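Local coordinates for protein putative oxidoreductase (Magnetospirillum magnetotacticum, PDB 3C1A) that is a putative oxidoreductase of the GFO/IDH/MocA type that probably binds a nicotinamide adenine dinucleotide cofactor through its Rossmann domain, its substrate being unknown, at residues L149-E154 and S178-L183; D189-S194 and V308-A313. All coordinates share one frame; numbering follows the deposited sequence. Where two conformers were deposited one is given.

Contact 1. Residues L149-E154 and S178-L183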
ATOM      1  N   LEU A 149     -18.305  -7.949  12.964  1.00 13.84           N
ATOM      2  CA  LEU A 149     -18.871  -9.254  12.539  1.00 13.35           C
ATOM      3  C   LEU A 149     -18.322  -9.740  11.204  1.00 14.59           C
ATOM      4  O   LEU A 149     -18.209 -10.936  10.962  1.00 13.82           O
ATOM      5  CB  LEU A 149     -20.380  -9.139  12.377  1.00 16.60           C
ATOM      6  CG  LEU A 149     -21.171  -8.613  13.570  1.00 20.89           C
ATOM      7  CD1 LEU A 149     -22.594  -8.201  13.161  1.00 21.07           C
ATOM      8  CD2 LEU A 149     -21.153  -9.683  14.607  1.00 24.16           C
ATOM      9  N   ALA A 150     -18.037  -8.786  10.331  1.00 12.69           N
ATOM     10  CA  ALA A 150     -17.600  -9.051   8.975  1.00 12.13           C
ATOM     11  C   ALA A 150     -16.916  -7.850   8.391  1.00 13.41           C
ATOM     12  O   ALA A 150     -17.182  -6.719   8.792  1.00 16.67           O
ATOM     13  CB  ALA A 150     -18.771  -9.437   8.087  1.00 12.28           C
ATOM     14  N   VAL A 151     -16.071  -8.138   7.400  1.00 15.59           N
ATOM     15  CA  VAL A 151     -15.371  -7.139   6.622  1.00 13.82           C
ATOM     16  C   VAL A 151     -15.432  -7.555   5.157  1.00 11.80           C
ATOM     17  O   VAL A 151     -15.231  -8.729   4.818  1.00 12.66           O
ATOM     18  CB  VAL A 151     -13.921  -7.036   7.071  1.00 11.55           C
ATOM     19  CG1 VAL A 151     -13.171  -6.109   6.192  1.00  7.89           C
ATOM     20  CG2 VAL A 151     -13.825  -6.625   8.536  1.00 11.38           C
ATOM     21  N   ARG A 152     -15.722  -6.588   4.290  1.00 12.56           N
ATOM     22  CA  ARG A 152     -15.580  -6.860   2.883  1.00 14.49           C
ATOM     23  C   ARG A 152     -15.025  -5.695   2.092  1.00 14.48           C
ATOM     24  O   ARG A 152     -15.228  -4.512   2.436  1.00 13.39           O
ATOM     25  CB  ARG A 152     -16.923  -7.308   2.315  1.00 17.90           C
ATOM     26  CG  ARG A 152     -17.718  -6.221   1.697  1.00 16.90           C
ATOM     27  CD  ARG A 152     -19.090  -6.731   1.299  1.00 17.92           C
ATOM     28  NE  ARG A 152     -19.048  -7.409   0.020  1.00 17.91           N
ATOM     29  CZ  ARG A 152     -20.110  -7.896  -0.599  1.00 23.35           C
ATOM     30  NH1 ARG A 152     -21.315  -7.890  -0.017  1.00 21.05           N
ATOM     31  NH2 ARG A 152     -19.956  -8.467  -1.781  1.00 31.72           N
ATOM     32  N   SER A 153     -14.292  -6.019   1.034  0.50 13.83           N
ATOM     33  CA  SER A 153     -13.790  -4.987   0.119  0.50 12.16           C
ATOM     34  C   SER A 153     -13.894  -5.440  -1.326  0.50 12.08           C
ATOM     35  O   SER A 153     -13.989  -6.639  -1.618  0.50  9.79           O
ATOM     36  CB  SER A 153     -12.345  -4.615   0.447  0.50 10.28           C
ATOM     37  OG  SER A 153     -11.476  -5.721   0.231  0.50  2.39           O
ATOM     38  N   GLU A 154     -13.892  -4.446  -2.206  1.00 13.64           N
ATOM     39  CA  GLU A 154     -13.924  -4.633  -3.647  1.00 13.32           C
ATOM     40  C   GLU A 154     -13.063  -3.573  -4.349  1.00 11.64           C
ATOM     41  O   GLU A 154     -13.227  -2.322  -4.127  1.00 15.55           O
ATOM     42  CB  GLU A 154     -15.365  -4.498  -4.142  1.00 11.65           C
ATOM     43  CG  GLU A 154     -15.553  -4.903  -5.571  1.00 12.17           C
ATOM     44  CD  GLU A 154     -17.011  -4.812  -5.960  1.00 24.09           C
ATOM     45  OE1 GLU A 154     -17.537  -3.696  -6.056  1.00 21.54           O
ATOM     46  OE2 GLU A 154     -17.632  -5.871  -6.121  1.00 27.67           O
ATOM     47  N   SER A 178      -3.302  -5.349   3.524  1.00 12.25           N
ATOM     48  CA  SER A 178      -2.743  -4.404   4.501  1.00 11.97           C
ATOM     49  C   SER A 178      -3.836  -3.768   5.358  1.00 12.12           C
ATOM     50  O   SER A 178      -3.668  -3.589   6.572  1.00  9.34           O
ATOM     51  CB  SER A 178      -1.909  -3.304   3.808  1.00 11.95           C
ATOM     52  OG  SER A 178      -2.654  -2.555   2.874  1.00 14.34           O
HETATM   53  N   MSE A 179      -4.946  -3.434   4.716  0.50 10.77           N
HETATM   54  CA  MSE A 179      -6.072  -2.791   5.380  0.50 10.05           C
HETATM   55  C   MSE A 179      -6.725  -3.762   6.383  0.50  8.50           C
HETATM   56  O   MSE A 179      -6.935  -3.414   7.555  0.50  9.22           O
HETATM   57  CB  MSE A 179      -7.052  -2.288   4.324  0.50  8.97           C
HETATM   58  CG  MSE A 179      -8.284  -1.626   4.861  0.50 13.30           C
HETATM   59 SE   MSE A 179      -9.724  -2.881   5.248  0.37  2.00          SE
HETATM   60  CE  MSE A 179     -10.198  -3.325   3.474  0.50  2.00           C
ATOM     61  N   VAL A 180      -6.970  -4.997   5.951  1.00 10.98           N
ATOM     62  CA  VAL A 180      -7.577  -6.007   6.818  1.00  9.57           C
ATOM     63  C   VAL A 180      -6.704  -6.351   8.044  1.00 11.37           C
ATOM     64  O   VAL A 180      -7.179  -6.287   9.176  1.00 11.78           O
ATOM     65  CB  VAL A 180      -7.986  -7.244   6.024  1.00 11.84           C
ATOM     66  CG1 VAL A 180      -8.585  -8.285   6.933  1.00 12.89           C
ATOM     67  CG2 VAL A 180      -9.057  -6.877   4.950  1.00 10.76           C
ATOM     68  N   LEU A 181      -5.428  -6.644   7.825  1.00 10.62           N
ATOM     69  CA  LEU A 181      -4.475  -6.850   8.927  1.00 10.80           C
ATOM     70  C   LEU A 181      -4.329  -5.641   9.854  1.00 11.08           C
ATOM     71  O   LEU A 181      -4.238  -5.808  11.084  1.00 14.87           O
ATOM     72  CB  LEU A 181      -3.112  -7.289   8.419  1.00 11.80           C
ATOM     73  CG  LEU A 181      -2.962  -8.537   7.531  1.00 16.51           C
ATOM     74  CD1 LEU A 181      -1.473  -8.841   7.188  1.00 14.36           C
ATOM     75  CD2 LEU A 181      -3.599  -9.771   8.132  1.00 18.66           C
ATOM     76  N   ASP A 182      -4.331  -4.442   9.300  1.00 12.33           N
ATOM     77  CA  ASP A 182      -4.292  -3.215  10.111  1.00 11.99           C
ATOM     78  C   ASP A 182      -5.541  -3.055  10.997  1.00 12.08           C
ATOM     79  O   ASP A 182      -5.433  -2.778  12.203  1.00 11.71           O
ATOM     80  CB  ASP A 182      -4.109  -1.976   9.261  1.00 10.97           C
ATOM     81  CG  ASP A 182      -3.954  -0.736  10.106  1.00 15.65           C
ATOM     82  OD1 ASP A 182      -3.015  -0.691  10.941  1.00 13.89           O
ATOM     83  OD2 ASP A 182      -4.775   0.185   9.929  1.00 20.00           O
ATOM     84  N   LEU A 183      -6.709  -3.293  10.417  1.00 14.77           N
ATOM     85  CA  LEU A 183      -7.983  -3.348  11.160  1.00 15.40           C
ATOM     86  C   LEU A 183      -8.020  -4.391  12.251  1.00 14.58           C
ATOM     87  O   LEU A 183      -8.455  -4.092  13.362  1.00 17.00           O
ATOM     88  CB  LEU A 183      -9.145  -3.622  10.197  1.00 14.56           C
ATOM     89  CG  LEU A 183     -10.593  -3.702  10.729  1.00 14.79           C
ATOM     90  CD1 LEU A 183     -10.960  -2.387  11.403  1.00 15.44           C
ATOM     91  CD2 LEU A 183     -11.649  -4.065   9.643  1.00 10.76           C
TER

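Contact 2. Residues D189-S194 and V308-A313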
ATOM      1  N   ASP A 189      -6.392 -16.876  10.958  1.00 19.06           N
ATOM      2  CA  ASP A 189      -6.365 -18.315  11.264  1.00 21.84           C
ATOM      3  C   ASP A 189      -6.327 -19.102   9.991  1.00 24.19           C
ATOM      4  O   ASP A 189      -5.788 -20.182   9.961  1.00 24.57           O
ATOM      5  CB  ASP A 189      -7.652 -18.754  11.982  1.00 23.69           C
ATOM      6  CG  ASP A 189      -7.891 -17.997  13.225  1.00 27.42           C
ATOM      7  OD1 ASP A 189      -7.028 -18.049  14.118  1.00 39.90           O
ATOM      8  OD2 ASP A 189      -8.928 -17.318  13.308  1.00 35.70           O
ATOM      9  N   SER A 190      -7.011 -18.589   8.963  1.00 25.27           N
ATOM     10  CA  SER A 190      -6.951 -19.186   7.631  1.00 24.17           C
ATOM     11  C   SER A 190      -7.094 -18.163   6.514  1.00 21.96           C
ATOM     12  O   SER A 190      -7.703 -17.089   6.680  1.00 18.60           O
ATOM     13  CB  SER A 190      -8.015 -20.269   7.470  1.00 25.12           C
ATOM     14  OG  SER A 190      -9.284 -19.702   7.620  1.00 27.01           O
ATOM     15  N   THR A 191      -6.524 -18.544   5.369  1.00 22.54           N
ATOM     16  CA  THR A 191      -6.479 -17.734   4.162  1.00 22.83           C
ATOM     17  C   THR A 191      -6.685 -18.667   2.971  1.00 21.26           C
ATOM     18  O   THR A 191      -6.029 -19.716   2.877  1.00 21.22           O
ATOM     19  CB  THR A 191      -5.103 -17.101   3.987  1.00 23.74           C
ATOM     20  OG1 THR A 191      -4.677 -16.544   5.224  1.00 29.69           O
ATOM     21  CG2 THR A 191      -5.153 -16.019   2.955  1.00 31.62           C
ATOM     22  N   SER A 192      -7.623 -18.317   2.111  1.00 18.14           N
ATOM     23  CA  SER A 192      -7.856 -19.028   0.853  1.00 19.62           C
ATOM     24  C   SER A 192      -8.333 -18.072  -0.219  1.00 19.51           C
ATOM     25  O   SER A 192      -8.830 -17.001   0.074  1.00 19.57           O
ATOM     26  CB  SER A 192      -8.881 -20.135   1.046  1.00 18.72           C
ATOM     27  OG  SER A 192     -10.130 -19.617   1.448  1.00 23.35           O
ATOM     28  N   ALA A 193      -8.153 -18.466  -1.468  1.00 19.65           N
ATOM     29  CA  ALA A 193      -8.545 -17.642  -2.607  1.00 18.54           C
ATOM     30  C   ALA A 193      -9.442 -18.469  -3.515  1.00 18.49           C
ATOM     31  O   ALA A 193      -9.195 -19.664  -3.738  1.00 21.77           O
ATOM     32  CB  ALA A 193      -7.330 -17.148  -3.365  1.00 20.04           C
ATOM     33  N   SER A 194     -10.490 -17.834  -3.998  1.00 17.10           N
ATOM     34  CA  SER A 194     -11.474 -18.475  -4.851  1.00 19.75           C
ATOM     35  C   SER A 194     -11.699 -17.642  -6.091  1.00 16.43           C
ATOM     36  O   SER A 194     -12.156 -16.486  -6.018  1.00 17.96           O
ATOM     37  CB  SER A 194     -12.791 -18.679  -4.119  1.00 22.18           C
ATOM     38  OG  SER A 194     -13.639 -19.545  -4.860  1.00 30.85           O
ATOM     39  N   VAL A 308       2.873 -10.083   2.807  1.00 12.56           N
ATOM     40  CA  VAL A 308       3.535 -11.038   1.895  1.00 13.53           C
ATOM     41  C   VAL A 308       3.242 -12.485   2.278  1.00 16.21           C
ATOM     42  O   VAL A 308       3.056 -13.374   1.403  1.00 12.78           O
ATOM     43  CB  VAL A 308       5.071 -10.810   1.795  1.00 14.90           C
ATOM     44  CG1 VAL A 308       5.793 -12.003   1.094  1.00  9.44           C
ATOM     45  CG2 VAL A 308       5.406  -9.551   1.015  1.00  7.74           C
ATOM     46  N   ARG A 309       3.167 -12.739   3.574  1.00 15.93           N
ATOM     47  CA  ARG A 309       2.871 -14.106   4.047  1.00 16.96           C
ATOM     48  C   ARG A 309       1.474 -14.542   3.623  1.00 14.50           C
ATOM     49  O   ARG A 309       1.276 -15.625   3.108  1.00 15.37           O
ATOM     50  CB  ARG A 309       3.033 -14.223   5.566  1.00 18.11           C
ATOM     51  CG  ARG A 309       2.752 -15.649   6.048  1.00 23.80           C
ATOM     52  CD  ARG A 309       3.010 -15.859   7.519  1.00 25.92           C
ATOM     53  NE  ARG A 309       4.404 -15.638   7.861  1.00 27.27           N
ATOM     54  CZ  ARG A 309       4.853 -14.588   8.538  1.00 29.36           C
ATOM     55  NH1 ARG A 309       4.024 -13.642   8.957  1.00 29.07           N
ATOM     56  NH2 ARG A 309       6.145 -14.483   8.803  1.00 36.88           N
ATOM     57  N   VAL A 310       0.505 -13.665   3.788  1.00 14.98           N
ATOM     58  CA  VAL A 310      -0.867 -13.977   3.453  1.00 16.39           C
ATOM     59  C   VAL A 310      -1.008 -14.126   1.928  1.00 17.01           C
ATOM     60  O   VAL A 310      -1.732 -14.986   1.447  1.00 16.95           O
ATOM     61  CB  VAL A 310      -1.831 -12.843   3.919  1.00 15.21           C
ATOM     62  CG1 VAL A 310      -3.235 -13.065   3.369  1.00 15.60           C
ATOM     63  CG2 VAL A 310      -1.855 -12.700   5.426  1.00 12.48           C
ATOM     64  N   LEU A 311      -0.356 -13.249   1.161  1.00 16.54           N
ATOM     65  CA  LEU A 311      -0.514 -13.303  -0.283  1.00 15.90           C
ATOM     66  C   LEU A 311       0.015 -14.621  -0.825  1.00 16.29           C
ATOM     67  O   LEU A 311      -0.621 -15.236  -1.694  1.00 18.12           O
ATOM     68  CB  LEU A 311       0.172 -12.130  -0.940  1.00 13.98           C
ATOM     69  CG  LEU A 311      -0.540 -10.809  -0.678  1.00 10.31           C
ATOM     70  CD1 LEU A 311       0.286  -9.721  -1.248  1.00  9.20           C
ATOM     71  CD2 LEU A 311      -1.940 -10.888  -1.301  1.00 13.71           C
ATOM     72  N   GLY A 312       1.155 -15.061  -0.298  1.00 17.65           N
ATOM     73  CA  GLY A 312       1.718 -16.363  -0.653  1.00 19.83           C
ATOM     74  C   GLY A 312       0.825 -17.540  -0.286  1.00 22.88           C
ATOM     75  O   GLY A 312       0.765 -18.517  -1.041  1.00 24.87           O
ATOM     76  N   ALA A 313       0.116 -17.440   0.846  1.00 23.03           N
ATOM     77  CA  ALA A 313      -0.909 -18.436   1.242  1.00 25.28           C
ATOM     78  C   ALA A 313      -2.134 -18.511   0.302  1.00 25.26           C
ATOM     79  O   ALA A 313      -2.844 -19.501   0.306  1.00 28.01           O
ATOM     80  CB  ALA A 313      -1.378 -18.175   2.674  1.00 25.80           C
TER
HETATM   81  O   HOH W   1      -4.922 -21.426   1.131  1.00 47.28           O

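Contact 1. Residues L149-E154 and S178-L183
Val151 and Leu183 meet tip to tip where helix 168-184 lies on one face of the mixed sheet of the GFO/IDH/MocA C-terminal domain. The helix runs roughly antiparallel to strand 148-158, at 159°, and the axes of the two short segments approach to 10.3 Å. Val151 can be followed outward. Its CB points at the helix and stays 4.5 Å from Leu183 CD2. From there the side chain forks. CG2, beside the backbone N, makes the close contact, 3.5 Å to Leu183 CD2. CG1 is anti to the backbone N (chi1 175°). It lies 4.4 Å from Val180 CG2, three residues before Leu183, nearly one turn back along the helix, so the valine is shared by two helix residues. Leu183 has an extended first torsion (chi1 -179°), which carries its branch away from the helix backbone to the strand. Further along the strand, the CB of Ser153 faces the selenium-bound methyl of Met179, a selenomethionine; both residues were modelled in two conformers, so this touch is doubtful. Ala220 and Ile222 flank the contact from strand 218-225, and Leu234 and Val236 from strand 229-238. The residues that touch are mostly buried, and their meeting atoms are carbons. Between these two segments the contact is therefore van der Waals and hydrophobic, without directional bonds.

Contact 2. Residues D189-S194 and V308-A313
Thr191 and Val310 meet through methyls set by their first torsions. In Thr191 chi1 is -46°, which leaves CG2 anti to the backbone N and facing the helix. In Val310 chi1 is 171°, and this extends CG1 to the strand. The setting is the mixed sheet of the GFO/IDH/MocA fold. Its edge strand 190-201 is approached by the C-terminal helix 301-314. The two side chains cross at about a right angle, and Thr191 CG2 comes to 3.5 Å from Val310 CG1. The same methyl lies 3.9 Å from the carbonyl O of Val310. One turn further along the helix, Ala313 packs its CB 4.1 Å from Thr191 CB. Val310 and Ala313 thus line the side of the helix that receives a single threonine. Leu213 on the adjoining strand and Cys314 also touch Thr191, and Pro188 packs on Val310. Ser190, Ser192 and Ser194 make backbone bonds to strand 204-215. The carbonyl of Thr191 takes a water. That water bridges the segments: it donates to Thr191 O at 2.7 Å and to Ala313 O at 3.0 Å, with an angle of about 93° between the two oxygens.

How the contacts relate
The centres of the two contacts are 14 Å apart, and both lean on the same mixed sheet. Contact 1 lies on strand 148-158 within that sheet, contact 2 on its edge strand. They follow in series along the chain, since helix 168-184 is followed, after a short loop, by strand 190-201. The two helices also meet: Leu181 CD1 is 4.3 Å from Val310 CG2, and Pro188 touches both residues. Contact 1 is buried and apolar, whereas contact 2 is partly open and includes a bridging water. A tetraethylene glycol, probably from the crystallisation liquor, lies about 4 Å from the side chain of Ser153. It may mark a pocket beside contact 1.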